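PDB 3CM0: adenylate kinase from Thermus thermophilus, which probably catalyses the reversible transfer of the terminal phosphate of ATP to AMP, giving two ADP, and so helps balance the cell's adenine nucleotides. Local coordinates for residues Gly4-Phe9 with Thr104-Val109; Gly18-Arg23 with Asp174-Arg179; Lys31-Gly36 with Val80-Phe85; Leu71-Leu76 with Asp96-Glu101. All coordinates share one frame; numbering follows the deposited sequence.

From the N terminus, strand 4-10 meets the later strand 104-113 in contact 1, closing a long excursion of the chain within which contacts 3 and 4 both fall. Helix 17-28, which follows the first strand, waits for the C-terminal helix 173-184; contact 2 therefore crosses contact 1 and also spans contacts 3 and 4. Next, strand 31-33 pairs with strand 79-83 in contact 3. Helix 65-75 lies between those strands in the chain and packs on helix 89-101 in contact 4, so contacts 3 and 4 cross. Contacts 1 and 3 build one parallel sheet, contact 4 joins helices on one face, and contact 2 joins helices on the other.

Contact 1. Residues Gly4-Phe9 with Thr104-Val109; sequences GQAVIF and TRLLGV
G4, A6 and I8 pair with T104, L106 and V109 along two parallel strands. Backbone bonds come first: R105 N gives its hydrogen to G4 O and A6 N to R105 O, at 2.8 Å in the latter. L107 N then reaches A6 O at 2.9 Å, and I8 N reaches G108 O at 3.2 Å. Between the A6-L106 and I8-V109 pairs the second strand carries one residue more than the first, a beta bulge at L107-G108. The backbone angles of G108 would press a side chain against the preceding carbonyl, which calls for glycine.

Apolar contacts form on both sides of the pair. I8 and V109 lie side by side, I8 CB 4.0 Å from V109 CG2, while I8 CD1 meets L106 CD1 at 3.8 Å with the two side chains about at right angles. The single CB of A6 is 3.8 Å from T104 CG2 and also touches V80 of strand 79-83. L107, pointing toward strand 4-10, brings CD1 to V7 CG2 at 4.0 Å and touches the Q5 side chain, both on the other face from A6 and I8.

Strand 4-10, flanked by strands 79-83 and 104-113, is the central strand that leads into the P-loop of this nucleoside monophosphate kinase fold.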
loop_
_atom_site.group_PDB
_atom_site.type_symbol
_atom_site.label_atom_id
_atom_site.label_comp_id
_atom_site.label_asym_id
_atom_site.label_seq_id
_atom_site.Cartn_x
_atom_site.Cartn_y
_atom_site.Cartn_z
ATOM N N GLY A 4 -19.328 -2.819 2.614
ATOM C CA GLY A 4 -18.187 -2.911 1.735
ATOM C C GLY A 4 -17.108 -3.701 2.424
ATOM O O GLY A 4 -17.241 -4.085 3.594
ATOM N N GLN A 5 -16.041 -3.962 1.679
ATOM C CA GLN A 5 -14.916 -4.709 2.221
ATOM C C GLN A 5 -13.621 -4.057 1.772
ATOM O O GLN A 5 -13.486 -3.596 0.632
ATOM C CB GLN A 5 -14.964 -6.161 1.744
ATOM C CG GLN A 5 -16.194 -6.886 2.207
ATOM C CD GLN A 5 -16.205 -8.340 1.790
ATOM O OE1 GLN A 5 -15.790 -8.679 0.683
ATOM N NE2 GLN A 5 -16.696 -9.208 2.671
ATOM N N ALA A 6 -12.652 -3.987 2.679
ATOM C CA ALA A 6 -11.384 -3.376 2.308
ATOM C C ALA A 6 -10.232 -4.296 2.692
ATOM O O ALA A 6 -10.353 -5.085 3.627
ATOM C CB ALA A 6 -11.208 -2.020 3.053
ATOM N N VAL A 7 -9.151 -4.197 1.922
ATOM C CA VAL A 7 -7.907 -4.897 2.260
ATOM C C VAL A 7 -6.756 -3.918 2.116
ATOM O O VAL A 7 -6.692 -3.156 1.154
ATOM C CB VAL A 7 -7.634 -6.125 1.359
ATOM C CG1 VAL A 7 -6.305 -6.792 1.808
ATOM C CG2 VAL A 7 -8.757 -7.142 1.521
ATOM N N ILE A 8 -5.831 -3.922 3.089
ATOM C CA ILE A 8 -4.682 -3.059 3.043
ATOM C C ILE A 8 -3.446 -3.937 2.940
ATOM O O ILE A 8 -3.360 -4.936 3.650
ATOM C CB ILE A 8 -4.575 -2.224 4.362
ATOM C CG1 ILE A 8 -5.735 -1.210 4.423
ATOM C CG2 ILE A 8 -3.261 -1.500 4.417
ATOM C CD1 ILE A 8 -5.908 -0.513 5.860
ATOM N N PHE A 9 -2.533 -3.597 2.036
ATOM C CA PHE A 9 -1.268 -4.366 1.902
ATOM C C PHE A 9 -0.061 -3.565 2.386
ATOM O O PHE A 9 0.126 -2.420 1.975
ATOM C CB PHE A 9 -1.005 -4.727 0.416
ATOM C CG PHE A 9 -1.804 -5.877 -0.080
ATOM C CD1 PHE A 9 -1.226 -7.143 -0.184
ATOM C CD2 PHE A 9 -3.140 -5.718 -0.450
ATOM C CE1 PHE A 9 -1.971 -8.214 -0.666
ATOM C CE2 PHE A 9 -3.882 -6.785 -0.927
ATOM C CZ PHE A 9 -3.306 -8.032 -1.037
ATOM N N THR A 104 -17.659 0.007 5.697
ATOM C CA THR A 104 -16.704 -0.848 4.977
ATOM C C THR A 104 -15.895 -1.663 5.999
ATOM O O THR A 104 -15.192 -1.096 6.834
ATOM C CB THR A 104 -15.742 0.016 4.150
ATOM O OG1 THR A 104 -16.482 0.864 3.267
ATOM C CG2 THR A 104 -14.803 -0.875 3.320
ATOM N N ARG A 105 -16.006 -2.984 5.934
ATOM C CA ARG A 105 -15.306 -3.843 6.870
ATOM C C ARG A 105 -13.880 -4.089 6.389
ATOM O O ARG A 105 -13.670 -4.437 5.223
ATOM C CB ARG A 105 -16.066 -5.166 6.996
ATOM C CG ARG A 105 -15.349 -6.226 7.802
ATOM C CD ARG A 105 -16.287 -7.409 8.072
ATOM N NE ARG A 105 -15.666 -8.372 8.971
ATOM C CZ ARG A 105 -14.680 -9.187 8.615
ATOM N NH1 ARG A 105 -14.217 -9.154 7.378
ATOM N NH2 ARG A 105 -14.136 -10.014 9.498
ATOM N N LEU A 106 -12.910 -3.894 7.286
ATOM C CA LEU A 106 -11.497 -4.127 6.950
ATOM C C LEU A 106 -11.272 -5.626 7.163
ATOM O O LEU A 106 -11.284 -6.105 8.301
ATOM C CB LEU A 106 -10.593 -3.310 7.896
ATOM C CG LEU A 106 -9.079 -3.464 7.740
ATOM C CD1 LEU A 106 -8.639 -3.142 6.275
ATOM C CD2 LEU A 106 -8.403 -2.517 8.747
ATOM N N LEU A 107 -11.122 -6.361 6.067
ATOM C CA LEU A 107 -10.915 -7.816 6.111
ATOM C C LEU A 107 -9.564 -8.192 6.716
ATOM O O LEU A 107 -9.392 -9.278 7.285
ATOM C CB LEU A 107 -10.970 -8.430 4.699
ATOM C CG LEU A 107 -12.329 -8.334 3.973
ATOM C CD1 LEU A 107 -12.236 -8.902 2.558
ATOM C CD2 LEU A 107 -13.354 -9.089 4.768
ATOM N N GLY A 108 -8.595 -7.314 6.543
ATOM C CA GLY A 108 -7.264 -7.586 7.065
ATOM C C GLY A 108 -6.231 -6.637 6.494
ATOM O O GLY A 108 -6.482 -5.948 5.509
ATOM N N VAL A 109 -5.088 -6.555 7.173
ATOM C CA VAL A 109 -3.972 -5.760 6.728
ATOM C C VAL A 109 -2.905 -6.824 6.498
ATOM O O VAL A 109 -2.390 -7.423 7.430
ATOM C CB VAL A 109 -3.521 -4.767 7.841
ATOM C CG1 VAL A 109 -2.307 -4.004 7.411
ATOM C CG2 VAL A 109 -4.690 -3.779 8.055
#

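Contact 2. Residues Gly18-Arg23 with Asp174-Arg179; sequences GTQASR and DEVYAR
Q20 and R23 face V176, Y177 and D174 across two helices whose axes come within 10.6 Å and cross at -63°, with the closest CA atoms those of Q20 and Y177. Such a spacing is wide enough for long side chains to lie between the backbones.

R23 is the chief of these. Its CG stands anti to the backbone N (chi1 171°) and the chain runs extended to NE, which lies over one face of the Y177 ring. R23 CG sits 3.9 Å from the centroid of the Y177 ring in a CH-pi contact. Further out the guanidinium stacks on the ring, planes 19° apart, and R23 CZ makes an off-centre cation-pi contact at 4.0 Å from the centroid of Y177. The tip then grips a single carboxylate oxygen in a salt bridge: R23 NH1 and NH2 lie 2.7 and 2.9 Å from D174 OD1, which sits close to the guanidinium plane, while the carboxylate is turned almost perpendicular to it.

Q20 comes to the edge of the same ring, its OE1 3.3 Å from Y177 CD1, and its NE2 bonds to P173 O. E27 binds both R23 NE and Y177 OH, through different oxygens. A leucine in place of R23 would probably leave D174 without its cation across the contact and one face of Y177 less well covered.

Arginine suits this place because its methylenes can pack on a ring while its flat head meets an acid. With D174 and E27 on different nitrogens, its positive charge is probably well balanced, and the two carboxylates are likely to fix the guanidinium's rotation over the tyrosine.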
loop_
_atom_site.group_PDB
_atom_site.type_symbol
_atom_site.label_atom_id
_atom_site.label_comp_id
_atom_site.label_asym_id
_atom_site.label_seq_id
_atom_site.Cartn_x
_atom_site.Cartn_y
_atom_site.Cartn_z
ATOM N N GLY A 18 2.882 -5.448 -4.115
ATOM C CA GLY A 18 2.057 -4.732 -5.080
ATOM C C GLY A 18 1.469 -5.656 -6.127
ATOM O O GLY A 18 0.309 -5.540 -6.529
ATOM N N THR A 19 2.292 -6.580 -6.597
ATOM C CA THR A 19 1.843 -7.528 -7.579
ATOM C C THR A 19 0.759 -8.408 -6.999
ATOM O O THR A 19 -0.186 -8.745 -7.715
ATOM C CB THR A 19 3.003 -8.419 -8.071
ATOM O OG1 THR A 19 4.015 -7.592 -8.662
ATOM C CG2 THR A 19 2.504 -9.419 -9.105
ATOM N N GLN A 20 0.870 -8.773 -5.712
ATOM C CA GLN A 20 -0.152 -9.627 -5.091
ATOM C C GLN A 20 -1.455 -8.798 -4.913
ATOM O O GLN A 20 -2.552 -9.318 -5.061
ATOM C CB GLN A 20 0.290 -10.129 -3.700
ATOM C CG GLN A 20 1.475 -11.109 -3.716
ATOM C CD GLN A 20 1.106 -12.415 -4.400
ATOM O OE1 GLN A 20 -0.068 -12.687 -4.629
ATOM N NE2 GLN A 20 2.110 -13.228 -4.730
ATOM N N ALA A 21 -1.313 -7.532 -4.538
ATOM C CA ALA A 21 -2.498 -6.665 -4.391
ATOM C C ALA A 21 -3.197 -6.586 -5.750
ATOM O O ALA A 21 -4.414 -6.630 -5.839
ATOM C CB ALA A 21 -2.058 -5.282 -3.956
ATOM N N SER A 22 -2.406 -6.427 -6.808
ATOM C CA SER A 22 -2.979 -6.323 -8.150
ATOM C C SER A 22 -3.680 -7.597 -8.578
ATOM O O SER A 22 -4.715 -7.564 -9.261
ATOM C CB SER A 22 -1.890 -5.954 -9.147
ATOM O OG SER A 22 -1.510 -4.605 -8.974
ATOM N N ARG A 23 -3.132 -8.738 -8.179
ATOM C CA ARG A 23 -3.765 -9.991 -8.535
ATOM C C ARG A 23 -5.043 -10.245 -7.750
ATOM O O ARG A 23 -6.033 -10.725 -8.302
ATOM C CB ARG A 23 -2.800 -11.158 -8.358
ATOM C CG ARG A 23 -3.482 -12.516 -8.519
ATOM C CD ARG A 23 -2.426 -13.578 -8.713
ATOM N NE ARG A 23 -2.997 -14.915 -8.770
ATOM C CZ ARG A 23 -2.266 -16.027 -8.715
ATOM N NH1 ARG A 23 -0.949 -15.951 -8.608
ATOM N NH2 ARG A 23 -2.854 -17.210 -8.737
ATOM N N ASP A 174 2.208 -17.878 -6.806
ATOM C CA ASP A 174 1.019 -18.656 -6.546
ATOM C C ASP A 174 0.943 -19.123 -5.098
ATOM O O ASP A 174 -0.150 -19.155 -4.516
ATOM C CB ASP A 174 0.931 -19.885 -7.478
ATOM C CG ASP A 174 0.476 -19.528 -8.891
ATOM O OD1 ASP A 174 -0.319 -18.577 -9.055
ATOM O OD2 ASP A 174 0.911 -20.216 -9.843
ATOM N N GLU A 175 2.075 -19.534 -4.524
ATOM C CA GLU A 175 2.073 -19.977 -3.128
ATOM C C GLU A 175 1.772 -18.817 -2.174
ATOM O O GLU A 175 1.008 -18.968 -1.226
ATOM C CB GLU A 175 3.424 -20.574 -2.733
ATOM C CG GLU A 175 3.800 -21.776 -3.624
ATOM C CD GLU A 175 5.167 -22.363 -3.295
ATOM O OE1 GLU A 175 6.170 -21.625 -3.251
ATOM O OE2 GLU A 175 5.237 -23.595 -3.097
ATOM N N VAL A 176 2.399 -17.684 -2.417
ATOM C CA VAL A 176 2.168 -16.521 -1.542
ATOM C C VAL A 176 0.703 -16.063 -1.696
ATOM O O VAL A 176 0.004 -15.751 -0.709
ATOM C CB VAL A 176 3.132 -15.395 -1.922
ATOM C CG1 VAL A 176 2.817 -14.121 -1.071
ATOM C CG2 VAL A 176 4.577 -15.857 -1.651
ATOM N N TYR A 177 0.218 -16.052 -2.934
ATOM C CA TYR A 177 -1.173 -15.666 -3.184
ATOM C C TYR A 177 -2.152 -16.559 -2.420
ATOM O O TYR A 177 -3.133 -16.089 -1.810
ATOM C CB TYR A 177 -1.455 -15.739 -4.678
ATOM C CG TYR A 177 -2.817 -15.218 -5.062
ATOM C CD1 TYR A 177 -3.133 -13.860 -4.904
ATOM C CD2 TYR A 177 -3.786 -16.069 -5.579
ATOM C CE1 TYR A 177 -4.383 -13.372 -5.258
ATOM C CE2 TYR A 177 -5.055 -15.578 -5.941
ATOM C CZ TYR A 177 -5.336 -14.233 -5.777
ATOM O OH TYR A 177 -6.572 -13.735 -6.138
ATOM N N ALA A 178 -1.903 -17.870 -2.440
ATOM C CA ALA A 178 -2.770 -18.791 -1.715
ATOM C C ALA A 178 -2.769 -18.471 -0.222
ATOM O O ALA A 178 -3.803 -18.567 0.446
ATOM C CB ALA A 178 -2.308 -20.273 -1.922
ATOM N N ARG A 179 -1.603 -18.135 0.321
ATOM C CA ARG A 179 -1.526 -17.815 1.743
ATOM C C ARG A 179 -2.284 -16.535 2.055
ATOM O O ARG A 179 -2.924 -16.423 3.105
ATOM C CB ARG A 179 -0.061 -17.658 2.186
ATOM C CG ARG A 179 0.739 -18.971 2.112
ATOM C CD ARG A 179 2.263 -18.699 2.229
ATOM N NE ARG A 179 3.053 -19.919 2.026
ATOM C CZ ARG A 179 4.316 -19.946 1.615
ATOM N NH1 ARG A 179 4.979 -18.815 1.338
ATOM N NH2 ARG A 179 4.935 -21.120 1.511
#

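Contact 3. Residues Lys31-Gly36 with Val80-Phe85; sequences KKLSTG and VIFDGF
L33, K32 and D83 have the most surface buried where strand 31-33 pairs with strand 79-83, at one border of the parallel sheet of the P-loop kinase fold. I81 N bonds to K31 O at 2.9 Å and L33 N to I81 O, so I81 joins the two strands in both directions.

L33 faces the side of the sheet that carries V80 and F82. L33 CG and CD1 each lie 3.3 Å from V80 CG2, a tight fit between side chains that cross at about a right angle. L33 CD1 also meets F82 CE1 at 3.8 Å. A branched, wholly apolar leucine suits this buried corner.

K32 points to the other face, over A21 and S22 of helix 17-28. Its CG is anti to the backbone N (chi1 -176°), and a bend at chi4 turns NZ to D83, where K32 NZ forms a salt bridge to D83 OD2 on the anti lone pair, 3.0 Å away. D83 OD1 is taken by K17, an expected ATP-binding residue. D83 opens the DGFPR signature of adenylate kinases. An alanine in place of K32 would probably leave D83 OD2 without its ammonium mate and the carboxylate freer to turn.

Next to this pairing two waters link L33 with D83: water 1 accepts from K32 NZ and donates to L33 O and D83 O, while water 2 accepts from D83 N at 2.9 Å and donates to L33 O at 2.6 Å.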
loop_
_atom_site.group_PDB
_atom_site.type_symbol
_atom_site.label_atom_id
_atom_site.label_comp_id
_atom_site.label_asym_id
_atom_site.label_seq_id
_atom_site.Cartn_x
_atom_site.Cartn_y
_atom_site.Cartn_z
ATOM N N LYS A 31 -11.327 -2.704 -6.238
ATOM C CA LYS A 31 -10.730 -1.578 -6.923
ATOM C C LYS A 31 -9.460 -1.219 -6.138
ATOM O O LYS A 31 -9.533 -0.880 -4.928
ATOM C CB LYS A 31 -11.678 -0.373 -6.936
ATOM C CG LYS A 31 -11.078 0.830 -7.647
ATOM C CD LYS A 31 -12.135 1.851 -8.080
ATOM C CE LYS A 31 -12.870 2.455 -6.909
ATOM N NZ LYS A 31 -13.801 3.538 -7.347
ATOM N N LYS A 32 -8.308 -1.308 -6.808
ATOM C CA LYS A 32 -7.022 -0.981 -6.200
ATOM C C LYS A 32 -6.810 0.519 -6.324
ATOM O O LYS A 32 -6.645 1.061 -7.411
ATOM C CB LYS A 32 -5.895 -1.746 -6.914
ATOM C CG LYS A 32 -4.502 -1.575 -6.339
ATOM C CD LYS A 32 -3.569 -2.610 -6.991
ATOM C CE LYS A 32 -2.128 -2.574 -6.492
ATOM N NZ LYS A 32 -1.362 -1.369 -6.916
ATOM N N LEU A 33 -6.816 1.202 -5.192
ATOM C CA LEU A 33 -6.671 2.635 -5.198
ATOM C C LEU A 33 -5.231 3.135 -5.154
ATOM O O LEU A 33 -4.357 2.535 -4.534
ATOM C CB LEU A 33 -7.433 3.231 -4.013
ATOM C CG LEU A 33 -8.892 2.820 -3.844
ATOM C CD1 LEU A 33 -9.510 3.668 -2.748
ATOM C CD2 LEU A 33 -9.640 2.986 -5.156
ATOM N N SER A 34 -4.998 4.253 -5.826
ATOM C CA SER A 34 -3.688 4.888 -5.813
ATOM C C SER A 34 -3.985 6.368 -5.668
ATOM O O SER A 34 -4.540 6.996 -6.588
ATOM C CB SER A 34 -2.918 4.654 -7.121
ATOM O OG SER A 34 -1.888 5.635 -7.247
ATOM N N THR A 35 -3.647 6.926 -4.511
ATOM C CA THR A 35 -3.897 8.342 -4.285
ATOM C C THR A 35 -3.122 9.162 -5.334
ATOM O O THR A 35 -3.668 10.088 -5.942
ATOM C CB THR A 35 -3.510 8.759 -2.809
ATOM O OG1 THR A 35 -2.118 8.507 -2.556
ATOM C CG2 THR A 35 -4.332 7.945 -1.802
ATOM N N GLY A 36 -1.864 8.795 -5.570
ATOM C CA GLY A 36 -1.064 9.511 -6.554
ATOM C C GLY A 36 -1.679 9.527 -7.952
ATOM O O GLY A 36 -1.731 10.575 -8.604
ATOM N N VAL A 80 -12.503 -2.514 -2.005
ATOM C CA VAL A 80 -11.347 -1.689 -2.270
ATOM C C VAL A 80 -10.072 -2.274 -1.644
ATOM O O VAL A 80 -10.141 -2.876 -0.553
ATOM C CB VAL A 80 -11.580 -0.263 -1.657
ATOM C CG1 VAL A 80 -11.828 -0.393 -0.124
ATOM C CG2 VAL A 80 -10.409 0.647 -1.930
ATOM N N ILE A 81 -8.961 -2.037 -2.338
ATOM C CA ILE A 81 -7.602 -2.435 -1.913
ATOM C C ILE A 81 -6.714 -1.204 -1.852
ATOM O O ILE A 81 -6.747 -0.315 -2.723
ATOM C CB ILE A 81 -7.010 -3.507 -2.882
ATOM C CG1 ILE A 81 -7.690 -4.856 -2.583
ATOM C CG2 ILE A 81 -5.520 -3.593 -2.744
ATOM C CD1 ILE A 81 -7.213 -6.015 -3.511
ATOM N N PHE A 82 -5.947 -1.127 -0.755
ATOM C CA PHE A 82 -5.000 -0.067 -0.539
ATOM C C PHE A 82 -3.622 -0.697 -0.612
ATOM O O PHE A 82 -3.384 -1.693 0.041
ATOM C CB PHE A 82 -5.213 0.547 0.849
ATOM C CG PHE A 82 -6.537 1.295 0.953
ATOM C CD1 PHE A 82 -6.622 2.614 0.523
ATOM C CD2 PHE A 82 -7.665 0.664 1.470
ATOM C CE1 PHE A 82 -7.826 3.309 0.613
ATOM C CE2 PHE A 82 -8.893 1.355 1.565
ATOM C CZ PHE A 82 -8.958 2.681 1.138
ATOM N N ASP A 83 -2.735 -0.099 -1.396
ATOM C CA ASP A 83 -1.375 -0.606 -1.564
ATOM C C ASP A 83 -0.552 0.691 -1.641
ATOM O O ASP A 83 -0.637 1.426 -2.614
ATOM C CB ASP A 83 -1.338 -1.404 -2.878
ATOM C CG ASP A 83 0.052 -1.810 -3.288
ATOM O OD1 ASP A 83 0.877 -2.086 -2.394
ATOM O OD2 ASP A 83 0.300 -1.860 -4.512
ATOM N N GLY A 84 0.203 0.986 -0.605
ATOM C CA GLY A 84 0.948 2.231 -0.599
ATOM C C GLY A 84 0.269 3.299 0.261
ATOM O O GLY A 84 0.687 4.469 0.255
ATOM N N PHE A 85 -0.789 2.893 0.977
ATOM C CA PHE A 85 -1.556 3.759 1.876
ATOM C C PHE A 85 -2.247 2.872 2.930
ATOM O O PHE A 85 -2.737 1.797 2.606
ATOM C CB PHE A 85 -2.610 4.572 1.098
ATOM C CG PHE A 85 -3.285 5.627 1.913
ATOM C CD1 PHE A 85 -4.441 5.339 2.616
ATOM C CD2 PHE A 85 -2.745 6.910 2.000
ATOM C CE1 PHE A 85 -5.061 6.307 3.408
ATOM C CE2 PHE A 85 -3.356 7.882 2.789
ATOM C CZ PHE A 85 -4.514 7.578 3.490
HETATM O O HOH W 1 -2.180 1.204 -5.339
HETATM O O HOH W 2 -3.442 2.641 -2.062
#

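Contact 4. Residues Leu71-Leu76 with Asp96-Glu101; sequences LIREEL and DRLLSE
L98 is the bump here: it reaches from helix 89-101 into a hollow lined by I72, R73 and L76, and its two methyls divide the work. L98 CD2 goes to the floor, 3.7 Å from I72 CG2 and 3.9 Å from the backbone N of R73. L98 CD1 rests against the aliphatic part of R73, whose CD is 3.9 Å away and whose CB and CG are close by. CG of L98, anti to its backbone N (chi1 176°), meets L76 CD1 at 4.0 Å, the two leucines coming tip to tip. A leucine fits because its forked end can fill two sides of the hollow at once.

Both helices flank strand 79-83 in the chain, one leading into it and one leaving it, and they lie on the same face of the parallel alpha/beta sheet of this kinase. I72 also packs on F85, an expected AMP-binding residue.

L76 adds a second, looser bump, its CD2 4.5 Å from L99 CD2. At the solvent side the R73 chain bends at chi3, which sets NE. R73 NH2 forms a salt bridge with E70 of its own helix, while R73 NH1 gives a hydrogen to water 3 at 2.7 Å; through that water it reaches E101, water 3 donating to E101 OE1 at 2.9 Å.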
loop_
_atom_site.group_PDB
_atom_site.type_symbol
_atom_site.label_atom_id
_atom_site.label_comp_id
_atom_site.label_asym_id
_atom_site.label_seq_id
_atom_site.Cartn_x
_atom_site.Cartn_y
_atom_site.Cartn_z
ATOM N N LEU A 71 -10.597 12.220 -1.465
ATOM C CA LEU A 71 -10.495 11.467 -2.717
ATOM C C LEU A 71 -10.786 9.994 -2.507
ATOM O O LEU A 71 -11.383 9.356 -3.355
ATOM C CB LEU A 71 -9.114 11.625 -3.341
ATOM C CG LEU A 71 -8.829 13.002 -3.935
ATOM C CD1 LEU A 71 -7.417 13.056 -4.494
ATOM C CD2 LEU A 71 -9.858 13.308 -5.026
ATOM N N ILE A 72 -10.315 9.432 -1.390
ATOM C CA ILE A 72 -10.611 8.037 -1.126
ATOM C C ILE A 72 -12.131 7.858 -0.910
ATOM O O ILE A 72 -12.742 6.879 -1.402
ATOM C CB ILE A 72 -9.821 7.549 0.120
ATOM C CG1 ILE A 72 -8.328 7.510 -0.221
ATOM C CG2 ILE A 72 -10.328 6.156 0.556
ATOM C CD1 ILE A 72 -7.418 7.249 1.024
ATOM N N ARG A 73 -12.760 8.791 -0.202
ATOM C CA ARG A 73 -14.216 8.662 0.008
ATOM C C ARG A 73 -14.922 8.711 -1.371
ATOM O O ARG A 73 -15.854 7.931 -1.654
ATOM C CB ARG A 73 -14.727 9.796 0.931
ATOM C CG ARG A 73 -16.264 9.712 1.271
ATOM C CD ARG A 73 -16.681 10.587 2.484
ATOM N NE ARG A 73 -16.462 12.024 2.324
ATOM C CZ ARG A 73 -16.543 12.907 3.321
ATOM N NH1 ARG A 73 -16.835 12.498 4.546
ATOM N NH2 ARG A 73 -16.328 14.196 3.095
ATOM N N GLU A 74 -14.485 9.619 -2.232
ATOM C CA GLU A 74 -15.090 9.744 -3.590
ATOM C C GLU A 74 -14.896 8.501 -4.447
ATOM O O GLU A 74 -15.625 8.279 -5.436
ATOM C CB GLU A 74 -14.479 10.935 -4.313
ATOM C CG GLU A 74 -14.808 12.263 -3.638
ATOM C CD GLU A 74 -14.164 13.448 -4.352
ATOM O OE1 GLU A 74 -13.765 13.302 -5.542
ATOM O OE2 GLU A 74 -14.077 14.542 -3.731
ATOM N N GLU A 75 -13.889 7.705 -4.052
ATOM C CA GLU A 75 -13.477 6.470 -4.714
ATOM C C GLU A 75 -13.860 5.182 -4.017
ATOM O O GLU A 75 -13.720 4.121 -4.621
ATOM C CB GLU A 75 -11.950 6.438 -4.903
ATOM C CG GLU A 75 -11.359 7.474 -5.834
ATOM C CD GLU A 75 -11.537 7.107 -7.291
ATOM O OE1 GLU A 75 -11.266 5.933 -7.649
ATOM O OE2 GLU A 75 -11.944 7.995 -8.066
ATOM N N LEU A 76 -14.331 5.234 -2.770
ATOM C CA LEU A 76 -14.700 3.984 -2.126
ATOM C C LEU A 76 -15.783 3.398 -3.049
ATOM O O LEU A 76 -16.555 4.088 -3.723
ATOM C CB LEU A 76 -15.339 4.112 -0.742
ATOM C CG LEU A 76 -14.390 4.387 0.419
ATOM C CD1 LEU A 76 -15.205 4.603 1.680
ATOM C CD2 LEU A 76 -13.389 3.270 0.605
ATOM N N ASP A 96 -9.485 4.603 9.211
ATOM C CA ASP A 96 -10.380 3.747 9.982
ATOM C C ASP A 96 -11.716 4.447 10.233
ATOM O O ASP A 96 -12.782 3.810 10.222
ATOM C CB ASP A 96 -9.754 3.372 11.327
ATOM C CG ASP A 96 -8.967 2.044 11.275
ATOM O OD1 ASP A 96 -8.881 1.379 10.207
ATOM O OD2 ASP A 96 -8.423 1.679 12.338
ATOM N N ARG A 97 -11.666 5.737 10.489
ATOM C CA ARG A 97 -12.912 6.488 10.686
ATOM C C ARG A 97 -13.762 6.468 9.402
ATOM O O ARG A 97 -14.990 6.271 9.441
ATOM C CB ARG A 97 -12.592 7.927 11.083
ATOM C CG ARG A 97 -11.840 8.033 12.432
ATOM C CD ARG A 97 -11.885 9.475 12.942
ATOM N NE ARG A 97 -10.988 10.344 12.176
ATOM C CZ ARG A 97 -9.695 10.516 12.445
ATOM N NH1 ARG A 97 -9.135 9.879 13.467
ATOM N NH2 ARG A 97 -8.962 11.332 11.696
ATOM N N LEU A 98 -13.107 6.681 8.265
ATOM C CA LEU A 98 -13.791 6.656 6.963
ATOM C C LEU A 98 -14.402 5.277 6.688
ATOM O O LEU A 98 -15.513 5.176 6.194
ATOM C CB LEU A 98 -12.789 7.022 5.838
ATOM C CG LEU A 98 -13.389 6.925 4.436
ATOM C CD1 LEU A 98 -14.625 7.833 4.407
ATOM C CD2 LEU A 98 -12.394 7.369 3.398
ATOM N N LEU A 99 -13.677 4.186 6.967
ATOM C CA LEU A 99 -14.243 2.868 6.717
ATOM C C LEU A 99 -15.454 2.652 7.612
ATOM O O LEU A 99 -16.491 2.106 7.184
ATOM C CB LEU A 99 -13.197 1.770 7.005
ATOM C CG LEU A 99 -11.947 1.884 6.121
ATOM C CD1 LEU A 99 -10.905 0.829 6.572
ATOM C CD2 LEU A 99 -12.328 1.702 4.641
ATOM N N SER A 100 -15.329 3.099 8.855
ATOM C CA SER A 100 -16.403 2.919 9.819
ATOM C C SER A 100 -17.642 3.680 9.342
ATOM O O SER A 100 -18.741 3.126 9.320
ATOM C CB SER A 100 -15.986 3.427 11.201
ATOM O OG SER A 100 -17.054 3.271 12.124
ATOM N N GLU A 101 -17.457 4.941 8.959
ATOM C CA GLU A 101 -18.579 5.770 8.476
ATOM C C GLU A 101 -19.272 5.275 7.227
ATOM O O GLU A 101 -20.469 5.502 7.040
ATOM C CB GLU A 101 -18.099 7.195 8.230
ATOM C CG GLU A 101 -17.745 7.931 9.516
ATOM C CD GLU A 101 -17.033 9.260 9.276
ATOM O OE1 GLU A 101 -16.596 9.534 8.132
ATOM O OE2 GLU A 101 -16.892 10.024 10.249
HETATM O O HOH W 3 -17.801 10.138 5.569
#